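Local coordinates for nitrate transport protein (Xanthomonas axonopodis pv. citri, PDB 3KSX), which probably serves as the periplasmic binding protein of an ABC importer for alkanesulfonates, and is captured here with the sulfonate buffer molecule MOPS, at residues L42-A45 / K46-L50; S249-T252 / L253-S257. All blocks are in the same frame, centred on the assembly; numbering follows the deposited sequence.

Interaction 1. Residues L42-A45 / K46-L50; sequences LVLA and KQHRL
Val43 and Gln47 stand one helical turn apart, side by side and pointing the same way. The amide nitrogen NE2 of Gln47 lies 4.0 Å from CG1 of Val43. CG of Gln47 is set beside its own backbone N (chi1 -49°), and the chain bends at chi2 (-41°), which lays the amide back over the carbonyl of Val43. CG of Gln47 is only 3.1 Å from Val43 O. That oxygen also accepts the backbone bond from Gln47 N.

Leu44 and His48 form a second pair of the same kind. The imidazole runs alongside the leucine, with His48 NE2 4.1 Å from Leu44 CD2. The ring lies oblique to Leu44 O, which takes the hydrogen bond from His48 N at 2.8 Å. Lys46 N bonds to Leu42 O in the turn before. Its side chain then leads away, nearly straight to CE and bent at the ammonium end.

The helix stops in a Schellman motif. Arg49 leaves helical angles with a positive phi (53°). Leu50 N bonds back to Ala45 O at 3.3 Å, in the carbonyl plane. Arg49 N bonds to Lys46 O. The turn carries Leu50 back over the last turn, where its CD1 meets Ala45 CB at 4.1 Å. This is the apolar contact that accompanies the motif. Arg49 also takes the N-cap position of the next helix, 50-54.

Three elements surround the turn. Helix 246-257 meets Val43, Leu44 and Gln47. Leu241 of helix 225-244 packs on Leu44 and His48, and Thr234 and Ala238 of the same helix pack on Leu50. Leu42 and Lys46 touch Tyr35 of strand 30-36.

Interaction 2. Residues S249-T252 / L253-S257; sequences SIKT and LAQVS
Leu253 folds back along the helix onto the carbonyl of Ser249, one turn earlier. Its CG lies 3.1 Å from Ser249 O, and CD1 is close to the same oxygen. CG of Leu253 sits beside its own backbone N (chi1 -60°), which turns the branch toward the preceding turn. Ser249 O accepts the bond from Leu253 N at 2.9 Å.

Three similar bonds follow. Ala254 N bonds to Ile250 O, Gln255 N to Lys251 O, and Val256 N to Thr252 O. Ala254 CB lies 3.1 Å from Ile250 O. On the outer side, Lys251 and Gln255 run side by side, with Lys251 CD 4.0 Å from Gln255 OE1. The methyls Thr252 CG2 and Val256 CG2 are 4.3 Å apart.

The hydroxyls bond to backbone atoms in or next to the helix. Ser249 OG bonds to Asp245 O, Thr252 OG1 to Gly248 O, and Ser257 OG to Leu259 N. Outside the helix, Leu44 covers Ser249 and Thr252, while Pro261, Glu265 and Leu268 of helix 261-269 cover Ile250.

The buried face holds Leu253 and Ser249, whereas Lys251, Gln255 and Ser257 are exposed. Backbone carbonyls satisfy the hydroxyls of Ser249 and Thr252, so the buried hydroxyl of Ser249 has a backbone acceptor.

In the fold
From the N terminus, strand 30-36 leads into helix 40-48, and interaction 1 spans the end of that helix and the start of helix 50-54. The chain then completes the sheet begun by strand 30-36 and makes the second sheet before it reaches helix 246-257 and interaction 2. Each contact closes a short local turn. They follow in series and neither nest nor cross. In space their centres lie 11 Å apart, and the two helices touch. Leu44 CD2 meets Thr252 CG2 at 3.7 Å, and Val43 CG1 meets Leu253 CD2 at the same distance. Together they join an early helix, next to the sheet containing strand 30-36, to the late helical part of the chain, 225-269.

Interaction 1. Residues L42-A45 / K46-L50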
loop_
_atom_site.group_PDB
_atom_site.type_symbol
_atom_site.label_atom_id
_atom_site.label_comp_id
_atom_site.label_asym_id
_atom_site.label_seq_id
_atom_site.Cartn_x
_atom_site.Cartn_y
_atom_site.Cartn_z
ATOM N N LEU A 42 -0.737 9.265 -6.579
ATOM C CA LEU A 42 0.685 9.569 -6.808
ATOM C C LEU A 42 0.980 9.572 -8.274
ATOM O O LEU A 42 1.822 10.354 -8.754
ATOM C CB LEU A 42 1.578 8.567 -6.086
ATOM C CG LEU A 42 1.352 8.512 -4.560
ATOM C CD1 LEU A 42 2.428 7.727 -3.898
ATOM C CD2 LEU A 42 1.298 9.910 -3.994
ATOM N N VAL A 43 0.335 8.645 -8.992
ATOM C CA VAL A 43 0.338 8.654 -10.465
ATOM C C VAL A 43 -0.131 10.024 -10.980
ATOM O O VAL A 43 0.533 10.607 -11.869
ATOM C CB VAL A 43 -0.479 7.422 -11.124
ATOM C CG1 VAL A 43 -0.552 7.542 -12.635
ATOM C CG2 VAL A 43 0.144 6.049 -10.735
ATOM N N LEU A 44 -1.231 10.566 -10.430
ATOM C CA LEU A 44 -1.672 11.899 -10.853
ATOM C C LEU A 44 -0.687 12.982 -10.477
ATOM O O LEU A 44 -0.411 13.847 -11.300
ATOM C CB LEU A 44 -3.057 12.266 -10.340
ATOM C CG LEU A 44 -4.096 11.457 -11.102
ATOM C CD1 LEU A 44 -5.393 11.749 -10.484
ATOM C CD2 LEU A 44 -4.109 11.710 -12.637
ATOM N N ALA A 45 -0.189 12.953 -9.244
ATOM C CA ALA A 45 0.866 13.890 -8.858
ATOM C C ALA A 45 2.044 13.841 -9.810
ATOM O O ALA A 45 2.521 14.870 -10.235
ATOM C CB ALA A 45 1.301 13.702 -7.387
ATOM N N LYS A 46 2.508 12.645 -10.137
ATOM C CA LYS A 46 3.577 12.461 -11.097
ATOM C C LYS A 46 3.196 13.097 -12.453
ATOM O O LYS A 46 3.926 13.952 -12.961
ATOM C CB LYS A 46 3.973 10.979 -11.212
ATOM C CG LYS A 46 5.142 10.707 -12.142
ATOM C CD LYS A 46 5.607 9.239 -12.079
ATOM C CE LYS A 46 6.672 9.000 -13.157
ATOM N NZ LYS A 46 6.357 9.665 -14.461
ATOM N N GLN A 47 2.048 12.742 -13.017
ATOM C CA GLN A 47 1.776 13.163 -14.367
ATOM C C GLN A 47 1.467 14.651 -14.439
ATOM O O GLN A 47 1.822 15.304 -15.454
ATOM C CB GLN A 47 0.674 12.339 -15.053
ATOM C CG GLN A 47 0.802 10.808 -14.977
ATOM C CD GLN A 47 2.231 10.255 -15.170
ATOM O OE1 GLN A 47 2.962 10.668 -16.080
ATOM N NE2 GLN A 47 2.625 9.302 -14.298
ATOM N N HIS A 48 0.860 15.183 -13.383
ATOM C CA HIS A 48 0.537 16.622 -13.309
ATOM C C HIS A 48 1.677 17.525 -12.905
ATOM O O HIS A 48 1.536 18.775 -12.866
ATOM C CB HIS A 48 -0.637 16.851 -12.367
ATOM C CG HIS A 48 -1.962 16.430 -12.940
ATOM N ND1 HIS A 48 -3.162 16.963 -12.511
ATOM C CD2 HIS A 48 -2.270 15.539 -13.916
ATOM C CE1 HIS A 48 -4.155 16.405 -13.184
ATOM N NE2 HIS A 48 -3.639 15.539 -14.047
ATOM N N ARG A 49 2.795 16.898 -12.579
ATOM C CA ARG A 49 4.009 17.582 -12.134
ATOM C C ARG A 49 3.780 18.529 -10.966
ATOM O O ARG A 49 4.312 19.605 -10.964
ATOM C CB ARG A 49 4.688 18.300 -13.329
ATOM C CG ARG A 49 4.708 17.442 -14.600
ATOM C CD ARG A 49 5.652 17.960 -15.655
ATOM N NE ARG A 49 7.044 18.101 -15.170
ATOM C CZ ARG A 49 7.964 17.136 -15.092
ATOM N NH1 ARG A 49 7.700 15.879 -15.434
ATOM N NH2 ARG A 49 9.172 17.468 -14.664
ATOM N N LEU A 50 3.024 18.093 -9.960
ATOM C CA LEU A 50 2.647 18.955 -8.809
ATOM C C LEU A 50 3.846 19.369 -7.966
ATOM O O LEU A 50 3.935 20.515 -7.478
ATOM C CB LEU A 50 1.632 18.241 -7.907
ATOM C CG LEU A 50 0.293 17.830 -8.592
ATOM C CD1 LEU A 50 -0.721 17.311 -7.579
ATOM C CD2 LEU A 50 -0.267 19.082 -9.289
#

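Interaction 2. Residues S249-T252 / L253-S257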
loop_
_atom_site.group_PDB
_atom_site.type_symbol
_atom_site.label_atom_id
_atom_site.label_comp_id
_atom_site.label_asym_id
_atom_site.label_seq_id
_atom_site.Cartn_x
_atom_site.Cartn_y
_atom_site.Cartn_z
ATOM N N SER A 249 -9.399 12.548 -14.227
ATOM C CA SER A 249 -8.614 11.524 -13.538
ATOM C C SER A 249 -8.761 10.148 -14.172
ATOM O O SER A 249 -7.775 9.468 -14.375
ATOM C CB SER A 249 -9.011 11.435 -12.073
ATOM O OG SER A 249 -8.490 12.524 -11.313
ATOM N N ILE A 250 -9.985 9.728 -14.470
ATOM C CA ILE A 250 -10.188 8.414 -15.056
ATOM C C ILE A 250 -9.445 8.302 -16.380
ATOM O O ILE A 250 -8.764 7.303 -16.634
ATOM C CB ILE A 250 -11.681 8.111 -15.314
ATOM C CG1 ILE A 250 -12.486 8.071 -14.001
ATOM C CG2 ILE A 250 -11.856 6.836 -16.124
ATOM C CD1 ILE A 250 -14.039 8.342 -14.221
ATOM N N LYS A 251 -9.586 9.302 -17.249
ATOM C CA LYS A 251 -8.994 9.137 -18.584
ATOM C C LYS A 251 -7.487 9.133 -18.488
ATOM O O LYS A 251 -6.854 8.369 -19.206
ATOM C CB LYS A 251 -9.512 10.138 -19.640
ATOM C CG LYS A 251 -9.031 11.574 -19.450
ATOM C CD LYS A 251 -7.795 11.962 -20.314
ATOM C CE LYS A 251 -7.055 13.231 -19.735
ATOM N NZ LYS A 251 -7.880 14.291 -18.985
ATOM N N THR A 252 -6.911 9.937 -17.579
ATOM C CA THR A 252 -5.442 10.001 -17.389
ATOM C C THR A 252 -4.872 8.729 -16.839
ATOM O O THR A 252 -3.897 8.226 -17.380
ATOM C CB THR A 252 -4.988 11.187 -16.485
ATOM O OG1 THR A 252 -5.419 12.420 -17.082
ATOM C CG2 THR A 252 -3.459 11.181 -16.274
ATOM N N LEU A 253 -5.467 8.241 -15.742
ATOM C CA LEU A 253 -5.143 6.945 -15.163
ATOM C C LEU A 253 -5.309 5.786 -16.154
ATOM O O LEU A 253 -4.467 4.886 -16.175
ATOM C CB LEU A 253 -5.952 6.697 -13.880
ATOM C CG LEU A 253 -5.681 7.743 -12.785
ATOM C CD1 LEU A 253 -6.740 7.725 -11.656
ATOM C CD2 LEU A 253 -4.235 7.579 -12.249
ATOM N N ALA A 254 -6.395 5.808 -16.941
ATOM C CA ALA A 254 -6.609 4.827 -17.982
ATOM C C ALA A 254 -5.407 4.900 -18.962
ATOM O O ALA A 254 -4.749 3.889 -19.249
ATOM C CB ALA A 254 -7.958 5.101 -18.698
ATOM N N GLN A 255 -5.096 6.124 -19.394
ATOM C CA GLN A 255 -4.051 6.400 -20.376
ATOM C C GLN A 255 -2.732 5.853 -19.912
ATOM O O GLN A 255 -2.034 5.173 -20.670
ATOM C CB GLN A 255 -3.920 7.895 -20.554
ATOM C CG GLN A 255 -3.396 8.309 -21.890
ATOM C CD GLN A 255 -3.923 9.684 -22.275
ATOM O OE1 GLN A 255 -5.150 9.880 -22.391
ATOM N NE2 GLN A 255 -3.004 10.655 -22.462
ATOM N N VAL A 256 -2.395 6.163 -18.662
ATOM C CA VAL A 256 -1.113 5.802 -18.078
ATOM C C VAL A 256 -1.017 4.312 -17.784
ATOM O O VAL A 256 -0.086 3.649 -18.213
ATOM C CB VAL A 256 -0.839 6.630 -16.797
ATOM C CG1 VAL A 256 0.285 6.029 -16.002
ATOM C CG2 VAL A 256 -0.555 8.101 -17.170
ATOM N N SER A 257 -1.976 3.772 -17.054
ATOM C CA SER A 257 -1.937 2.364 -16.705
ATOM C C SER A 257 -2.246 1.442 -17.902
ATOM O O SER A 257 -1.893 0.266 -17.875
ATOM C CB SER A 257 -2.983 2.114 -15.648
ATOM O OG SER A 257 -4.249 2.428 -16.202
#